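Local atomic coordinates of NAD nucleotidase (Haemophilus influenzae, PDB entry 3ZTV), a protein that degrades NAD to adenosine and nicotinamide riboside in the periplasm, acting as a pyrophosphatase on the dinucleotide and as a 5'-nucleotidase on mononucleotides. Residues H103-D106 / G111-K114. Numbering follows the deposited sequence.
Sequences HEFD and GLLK
L112 reaches from helix 108-116 into the short 3-10 turn at 103-105, and its branches divide between E104 and F105. Its CB lies 3.4 Å from E104 O, an approach of a methylene to a backbone carbonyl rather than a hydrogen bond. CG, anti to the backbone N (chi1 -179°), continues away from its own helix and stays within 4.0 Å of the same E104 O. Here the leucine forks. CD1 abuts E104 O at 3.8 Å and lies 3.9 Å from both E104 CB and E104 CG, so that the carbonyl faces CB, CG and CD1 alike, while CD2 settles over one face of the F105 ring. That methyl stands 4.0 Å from the ring centroid and 26° off the ring normal, a CH-pi contact displaced toward the rim, with F105 CZ and F105 CE1 as its nearest ring atoms. A leucine suits this place because its two methyls can serve two different surfaces at once, and phenylalanine offers a flat, apolar face for one of them.

E104 splits its side chain between two roles: its methylenes pack on L112, whereas its chain, bent at chi2 (69°), carries the carboxylate away from the leucine. There OE1 accepts hydrogen bonds from the backbone N of G101 and of D70, and OE2 one from I72 N, so the buried acid is satisfied largely by main-chain amides. E104 thereby holds the backbone of the loop bearing D70, the residue shared by both zinc ions, consistent with a second-shell role, and H103 N adds a bond to D70 OD1. The contact lies close to the two-zinc site, in the GNH(D/E) signature of metallophosphoesterases, here G101-N102-H103-E104 with N102 the zinc ligand.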
loop_
_atom_site.group_PDB
_atom_site.type_symbol
_atom_site.label_atom_id
_atom_site.label_comp_id
_atom_site.label_asym_id
_atom_site.label_seq_id
_atom_site.Cartn_x
_atom_site.Cartn_y
_atom_site.Cartn_z
ATOM N N HIS A 103 -8.105 -5.797 -19.258
ATOM C CA HIS A 103 -8.013 -5.724 -20.716
ATOM C C HIS A 103 -8.587 -4.440 -21.294
ATOM O O HIS A 103 -8.330 -4.112 -22.451
ATOM C CB HIS A 103 -8.641 -6.953 -21.369
ATOM C CG HIS A 103 -7.793 -8.176 -21.269
ATOM N ND1 HIS A 103 -7.917 -9.094 -20.254
ATOM C CD2 HIS A 103 -6.804 -8.637 -22.070
ATOM C CE1 HIS A 103 -7.047 -10.072 -20.434
ATOM N NE2 HIS A 103 -6.351 -9.810 -21.525
ATOM N N GLU A 104 -9.334 -3.687 -20.495
ATOM C CA GLU A 104 -9.796 -2.379 -20.931
ATOM C C GLU A 104 -8.629 -1.461 -21.324
ATOM O O GLU A 104 -8.824 -0.509 -22.079
ATOM C CB GLU A 104 -10.663 -1.723 -19.850
ATOM C CG GLU A 104 -12.173 -1.939 -20.037
ATOM C CD GLU A 104 -12.625 -3.372 -19.826
ATOM O OE1 GLU A 104 -12.279 -3.958 -18.783
ATOM O OE2 GLU A 104 -13.345 -3.919 -20.684
ATOM N N PHE A 105 -7.423 -1.758 -20.835
ATOM C CA PHE A 105 -6.240 -0.954 -21.145
ATOM C C PHE A 105 -5.307 -1.574 -22.205
ATOM O O PHE A 105 -4.222 -1.040 -22.449
ATOM C CB PHE A 105 -5.456 -0.650 -19.858
ATOM C CG PHE A 105 -6.151 0.326 -18.952
ATOM C CD1 PHE A 105 -6.043 1.689 -19.174
ATOM C CD2 PHE A 105 -6.924 -0.115 -17.884
ATOM C CE1 PHE A 105 -6.683 2.601 -18.343
ATOM C CE2 PHE A 105 -7.570 0.791 -17.053
ATOM C CZ PHE A 105 -7.441 2.150 -17.280
ATOM N N ASP A 106 -5.717 -2.679 -22.835
ATOM C CA ASP A 106 -4.838 -3.382 -23.789
ATOM C C ASP A 106 -4.381 -2.533 -24.979
ATOM O O ASP A 106 -3.290 -2.759 -25.511
ATOM C CB ASP A 106 -5.512 -4.643 -24.328
ATOM C CG ASP A 106 -5.412 -5.825 -23.377
ATOM O OD1 ASP A 106 -4.956 -5.654 -22.212
ATOM O OD2 ASP A 106 -5.810 -6.930 -23.803
ATOM N N GLY A 111 -7.312 3.353 -26.681
ATOM C CA GLY A 111 -8.257 2.274 -26.896
ATOM C C GLY A 111 -9.408 2.300 -25.905
ATOM O O GLY A 111 -10.551 2.024 -26.266
ATOM N N LEU A 112 -9.130 2.635 -24.646
ATOM C CA LEU A 112 -10.204 2.688 -23.661
ATOM C C LEU A 112 -11.164 3.827 -23.984
ATOM O O LEU A 112 -12.377 3.683 -23.865
ATOM C CB LEU A 112 -9.653 2.823 -22.238
ATOM C CG LEU A 112 -10.713 2.855 -21.133
ATOM C CD1 LEU A 112 -11.732 1.728 -21.303
ATOM C CD2 LEU A 112 -10.051 2.800 -19.762
ATOM N N LEU A 113 -10.619 4.962 -24.412
ATOM C CA LEU A 113 -11.464 6.081 -24.786
ATOM C C LEU A 113 -12.460 5.684 -25.885
ATOM O O LEU A 113 -13.612 6.110 -25.866
ATOM C CB LEU A 113 -10.610 7.273 -25.221
ATOM C CG LEU A 113 -11.376 8.575 -25.459
ATOM C CD1 LEU A 113 -12.052 9.049 -24.181
ATOM C CD2 LEU A 113 -10.442 9.644 -26.009
ATOM N N LYS A 114 -12.013 4.859 -26.833
ATOM C CA LYS A 114 -12.874 4.440 -27.941
ATOM C C LYS A 114 -14.034 3.559 -27.480
ATOM O O LYS A 114 -15.103 3.545 -28.091
ATOM C CB LYS A 114 -12.061 3.726 -29.024
ATOM C CG LYS A 114 -11.147 4.651 -29.804
ATOM C CD LYS A 114 -10.375 3.897 -30.873
ATOM C CE LYS A 114 -11.320 3.242 -31.865
ATOM N NZ LYS A 114 -10.591 2.453 -32.898
#